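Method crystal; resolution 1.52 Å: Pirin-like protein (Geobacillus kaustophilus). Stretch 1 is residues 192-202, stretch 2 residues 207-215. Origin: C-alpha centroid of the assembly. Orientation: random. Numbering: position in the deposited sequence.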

ATOM      1  N   LEU A 192       6.584  -0.401   5.316  1.00  7.62           N
ATOM      2  CA  LEU A 192       6.834   0.139   3.978  1.00  8.03           C
ATOM      3  C   LEU A 192       7.410  -0.937   3.078  1.00  8.44           C
ATOM      4  O   LEU A 192       7.965  -1.919   3.566  1.00  8.44           O
ATOM      5  CB  LEU A 192       7.717   1.413   4.016  1.00  8.47           C
ATOM      6  CG  LEU A 192       9.107   1.302   4.646  1.00  7.95           C
ATOM      7  CD1 LEU A 192      10.132   0.680   3.692  1.00  9.27           C
ATOM      8  CD2 LEU A 192       9.585   2.672   5.119  1.00  9.18           C
ATOM      9  N   TYR A 193       7.251  -0.761   1.774  1.00  8.47           N
ATOM     10  CA  TYR A 193       7.816  -1.688   0.811  1.00  8.73           C
ATOM     11  C   TYR A 193       8.641  -0.896  -0.184  1.00  8.58           C
ATOM     12  O   TYR A 193       8.173   0.112  -0.720  1.00  8.27           O
ATOM     13  CB  TYR A 193       6.706  -2.481   0.096  1.00  9.97           C
ATOM     14  CG  TYR A 193       7.259  -3.400  -0.957  1.00 10.64           C
ATOM     15  CD1 TYR A 193       7.905  -4.573  -0.600  1.00 11.75           C
ATOM     16  CD2 TYR A 193       7.174  -3.067  -2.315  1.00 12.23           C
ATOM     17  CE1 TYR A 193       8.432  -5.414  -1.568  1.00 12.46           C
ATOM     18  CE2 TYR A 193       7.717  -3.898  -3.296  1.00 14.33           C
ATOM     19  CZ  TYR A 193       8.333  -5.075  -2.901  1.00 13.21           C
ATOM     20  OH  TYR A 193       8.878  -5.922  -3.850  1.00 15.87           O
ATOM     21  N   ILE A 194       9.877  -1.341  -0.433  1.00  7.62           N
ATOM     22  CA  ILE A 194      10.796  -0.579  -1.251  1.00  8.38           C
ATOM     23  C   ILE A 194      10.749  -1.059  -2.698  1.00  8.95           C
ATOM     24  O   ILE A 194      10.999  -2.229  -2.980  1.00  9.71           O
ATOM     25  CB  ILE A 194      12.244  -0.641  -0.696  1.00  8.51           C
ATOM     26  CG1 ILE A 194      12.260  -0.123   0.741  1.00  8.47           C
ATOM     27  CG2 ILE A 194      13.166   0.208  -1.558  1.00  8.80           C
ATOM     28  CD1 ILE A 194      13.574  -0.352   1.473  1.00 10.69           C
ATOM     29  N   LEU A 195      10.433  -0.131  -3.600  1.00  9.31           N
ATOM     30  CA  LEU A 195      10.347  -0.428  -5.027  1.00  9.91           C
ATOM     31  C   LEU A 195      11.701  -0.342  -5.730  1.00 11.06           C
ATOM     32  O   LEU A 195      11.981  -1.123  -6.654  1.00 11.28           O
ATOM     33  CB  LEU A 195       9.370   0.544  -5.707  1.00  9.96           C
ATOM     34  CG  LEU A 195       7.924   0.476  -5.210  1.00 11.03           C
ATOM     35  CD1 LEU A 195       7.139   1.698  -5.680  1.00 11.89           C
ATOM     36  CD2 LEU A 195       7.282  -0.811  -5.669  1.00 12.99           C
ATOM     37  N   GLU A 196      12.519   0.619  -5.313  1.00 11.16           N
ATOM     38  CA  GLU A 196      13.761   0.965  -6.029  1.00 12.68           C
ATOM     39  C   GLU A 196      14.750   1.523  -5.022  1.00 11.76           C
ATOM     40  O   GLU A 196      14.374   2.290  -4.133  1.00 11.27           O
ATOM     41  CB  GLU A 196      13.470   2.023  -7.104  1.00 13.03           C
ATOM     42  CG  GLU A 196      14.588   2.280  -8.117  1.00 16.76           C
ATOM     43  CD  GLU A 196      14.335   3.555  -8.937  1.00 17.53           C
ATOM     44  OE1 GLU A 196      13.187   4.068  -8.932  1.00 22.92           O
ATOM     45  OE2 GLU A 196      15.288   4.047  -9.578  1.00 21.84           O
ATOM     46  N   GLY A 197      16.014   1.150  -5.164  1.00 11.29           N
ATOM     47  CA  GLY A 197      17.071   1.742  -4.358  1.00 11.41           C
ATOM     48  C   GLY A 197      17.211   1.174  -2.961  1.00 11.48           C
ATOM     49  O   GLY A 197      16.854   0.026  -2.685  1.00 11.66           O
ATOM     50  N   SER A 198      17.765   1.995  -2.079  1.00 11.67           N
ATOM     51  CA  SER A 198      18.089   1.580  -0.723  1.00 11.74           C
ATOM     52  C   SER A 198      18.253   2.795   0.164  1.00 11.55           C
ATOM     53  O   SER A 198      18.399   3.924  -0.315  1.00 11.82           O
ATOM     54  CB  SER A 198      19.385   0.763  -0.692  1.00 12.35           C
ATOM     55  OG  SER A 198      20.468   1.515  -1.203  1.00 15.15           O
ATOM     56  N   GLY A 199      18.208   2.546   1.465  1.00 11.35           N
ATOM     57  CA  GLY A 199      18.343   3.606   2.435  1.00 10.93           C
ATOM     58  C   GLY A 199      18.472   3.032   3.823  1.00 11.40           C
ATOM     59  O   GLY A 199      18.648   1.824   3.993  1.00 11.64           O
ATOM     60  N   VAL A 200      18.409   3.913   4.818  1.00 10.65           N
ATOM     61  CA  VAL A 200      18.353   3.506   6.227  1.00 11.12           C
ATOM     62  C   VAL A 200      17.081   4.103   6.851  1.00 10.89           C
ATOM     63  O   VAL A 200      16.613   5.176   6.434  1.00 11.13           O
ATOM     64  CB  VAL A 200      19.628   3.894   7.027  1.00 11.72           C
ATOM     65  CG1 VAL A 200      20.816   3.111   6.521  1.00 12.49           C
ATOM     66  CG2 VAL A 200      19.900   5.378   6.944  1.00 12.04           C
ATOM     67  N   PHE A 201      16.544   3.407   7.854  1.00 10.82           N
ATOM     68  CA  PHE A 201      15.165   3.633   8.280  1.00 11.36           C
ATOM     69  C   PHE A 201      15.014   3.568   9.777  1.00 11.84           C
ATOM     70  O   PHE A 201      15.582   2.697  10.425  1.00 11.62           O
ATOM     71  CB  PHE A 201      14.250   2.571   7.654  1.00 11.68           C
ATOM     72  CG  PHE A 201      14.209   2.615   6.164  1.00 10.57           C
ATOM     73  CD1 PHE A 201      13.252   3.390   5.510  1.00 10.85           C
ATOM     74  CD2 PHE A 201      15.132   1.905   5.403  1.00  9.37           C
ATOM     75  CE1 PHE A 201      13.213   3.431   4.129  1.00 11.84           C
ATOM     76  CE2 PHE A 201      15.107   1.963   4.023  1.00 10.57           C
ATOM     77  CZ  PHE A 201      14.146   2.720   3.383  1.00 10.92           C
ATOM     78  N   GLY A 202      14.209   4.477  10.316  1.00 12.16           N
ATOM     79  CA  GLY A 202      13.813   4.418  11.719  1.00 13.34           C
ATOM     80  C   GLY A 202      14.873   4.893  12.678  1.00 14.08           C
ATOM     81  O   GLY A 202      15.933   5.372  12.274  1.00 14.42           O
ATOM     82  N   GLU A 207      18.956  -0.897   7.610  1.00 13.25           N
ATOM     83  CA  GLU A 207      19.082  -0.882   6.162  1.00 13.30           C
ATOM     84  C   GLU A 207      17.883  -1.532   5.518  1.00 12.96           C
ATOM     85  O   GLU A 207      17.345  -2.518   6.024  1.00 13.07           O
ATOM     86  CB  GLU A 207      20.348  -1.622   5.717  1.00 13.79           C
ATOM     87  CG  GLU A 207      21.651  -0.903   6.046  1.00 15.99           C
ATOM     88  CD  GLU A 207      22.857  -1.812   5.940  1.00 18.45           C
ATOM     89  OE1 GLU A 207      22.728  -2.935   5.395  1.00 20.94           O
ATOM     90  OE2 GLU A 207      23.943  -1.401   6.395  0.40 17.69           O
ATOM     91  N   GLY A 208      17.471  -0.963   4.393  1.00 12.10           N
ATOM     92  CA  GLY A 208      16.457  -1.574   3.553  1.00 11.33           C
ATOM     93  C   GLY A 208      16.773  -1.344   2.089  1.00 11.12           C
ATOM     94  O   GLY A 208      17.290  -0.285   1.716  1.00 10.72           O
ATOM     95  N   LYS A 209      16.438  -2.327   1.262  1.00 10.99           N
ATOM     96  CA  LYS A 209      16.644  -2.202  -0.190  1.00 10.88           C
ATOM     97  C   LYS A 209      15.442  -2.718  -0.971  1.00 10.05           C
ATOM     98  O   LYS A 209      14.544  -3.341  -0.400  1.00  9.92           O
ATOM     99  CB  LYS A 209      17.923  -2.906  -0.659  1.00 11.10           C
ATOM    100  CG  LYS A 209      17.972  -4.349  -0.268  1.00 12.61           C
ATOM    101  CD  LYS A 209      19.316  -4.976  -0.633  0.20 11.49           C
ATOM    102  N   ALA A 210      15.436  -2.451  -2.278  1.00 10.71           N
ATOM    103  CA  ALA A 210      14.351  -2.865  -3.147  1.00 10.80           C
ATOM    104  C   ALA A 210      13.996  -4.335  -2.963  1.00 10.32           C
ATOM    105  O   ALA A 210      14.876  -5.214  -2.898  1.00 10.96           O
ATOM    106  CB  ALA A 210      14.682  -2.576  -4.612  1.00 11.46           C
ATOM    107  N   GLY A 211      12.696  -4.585  -2.863  1.00  9.95           N
ATOM    108  CA  GLY A 211      12.172  -5.936  -2.697  1.00 10.07           C
ATOM    109  C   GLY A 211      11.992  -6.336  -1.249  1.00  9.77           C
ATOM    110  O   GLY A 211      11.652  -7.483  -0.960  1.00 10.24           O
ATOM    111  N   GLN A 212      12.205  -5.389  -0.339  1.00  9.31           N
ATOM    112  CA  GLN A 212      12.013  -5.643   1.091  1.00  9.65           C
ATOM    113  C   GLN A 212      10.859  -4.850   1.664  1.00  9.44           C
ATOM    114  O   GLN A 212      10.615  -3.700   1.262  1.00  9.81           O
ATOM    115  CB  GLN A 212      13.284  -5.328   1.881  1.00  9.95           C
ATOM    116  CG  GLN A 212      14.489  -6.136   1.404  1.00 10.46           C
ATOM    117  CD  GLN A 212      15.656  -6.001   2.338  1.00 10.44           C
ATOM    118  OE1 GLN A 212      16.089  -4.888   2.646  1.00 11.36           O
ATOM    119  NE2 GLN A 212      16.179  -7.136   2.802  1.00 10.12           N
ATOM    120  N   ALA A 213      10.162  -5.487   2.604  1.00  9.39           N
ATOM    121  CA  ALA A 213       9.166  -4.820   3.444  1.00  9.33           C
ATOM    122  C   ALA A 213       9.736  -4.619   4.834  1.00  9.31           C
ATOM    123  O   ALA A 213      10.286  -5.558   5.427  1.00  9.43           O
ATOM    124  CB  ALA A 213       7.886  -5.631   3.505  1.00  9.58           C
ATOM    125  N   LEU A 214       9.609  -3.397   5.351  1.00  8.92           N
ATOM    126  CA  LEU A 214      10.140  -3.031   6.672  1.00  9.06           C
ATOM    127  C   LEU A 214       8.972  -2.675   7.558  1.00  8.95           C
ATOM    128  O   LEU A 214       8.213  -1.773   7.226  1.00  9.07           O
ATOM    129  CB  LEU A 214      11.125  -1.862   6.558  1.00  9.81           C
ATOM    130  CG  LEU A 214      12.553  -2.207   6.115  1.00 10.56           C
ATOM    131  CD1 LEU A 214      12.610  -2.663   4.660  1.00 11.09           C
ATOM    132  CD2 LEU A 214      13.438  -0.989   6.293  1.00 11.16           C
ATOM    133  N   PHE A 215       8.814  -3.415   8.657  1.00  7.82           N
ATOM    134  CA  PHE A 215       7.649  -3.267   9.530  1.00  7.89           C
ATOM    135  C   PHE A 215       7.976  -2.373  10.702  1.00  8.19           C
ATOM    136  O   PHE A 215       9.089  -2.428  11.230  1.00  8.67           O
ATOM    137  CB  PHE A 215       7.186  -4.637  10.021  1.00  8.29           C
ATOM    138  CG  PHE A 215       6.686  -5.508   8.919  1.00  7.30           C
ATOM    139  CD1 PHE A 215       5.329  -5.533   8.592  1.00  8.59           C
ATOM    140  CD2 PHE A 215       7.575  -6.261   8.153  1.00  8.13           C
ATOM    141  CE1 PHE A 215       4.868  -6.318   7.539  1.00  9.29           C
ATOM    142  CE2 PHE A 215       7.127  -7.040   7.102  1.00  9.49           C
ATOM    143  CZ  PHE A 215       5.776  -7.079   6.798  1.00  8.62           C
TER

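Two short antiparallel ladders, their register shifted by one residue, hold these stretches together. In the first ladder Leu 192 and Leu 214 bond twice, Leu 192 N to Leu 214 O at 2.9 Å and Leu 214 N to Leu 192 O at 2.8 Å, and Ile 194 N reaches Gln 212 O at 3.0 Å. In the second, Gly 199 N meets Gly 208 O at 3.0 Å and Gly 208 N meets Gly 199 O at 3.1 Å.

The main hollow is at Gly 208. With no side chain there, the Ile 194 CD1 methyl comes to 3.4 Å from Gly 208 C, and the edge of the Phe 201 ring approaches, CE2 lying 3.8 Å from Gly 208 N. A CB on Gly 208 would clash with both. Leu 214 completes the cluster: its CD1 lies 4.1 Å from Ile 194 CD1, and its CD2 packs 3.5 Å from Phe 201 CD2. Bare backbone thus serves as a socket for large apolar groups from the other stretch.

Tyr 193 extends in the t rotamer along the neighbouring strand, with CD1 4.2 Å from Ala 213 CB and OH 3.5 Å from Gly 211 CA. Between these small residues it passes the Gln 212 carbonyl, Tyr 193 CD1 lying 3.4 Å from Gln 212 O.

Across the break, a type II turn from Lys 209 to Gln 212 presents successive amides to the other stretch: Ala 210 N bonds Gly 197 O at 2.9 Å, and Gly 211 N bonds Ile 194 O at 2.9 Å. Gly 211 has backbone angles that call for glycine. Gln 212 OE1 accepts from Lys 209 N at 2.9 Å, tying the two ends of the turn. Ala 210 CB is a small bump, 3.7 Å from Leu 195 O and 4.4 Å from Ile 194 CG2.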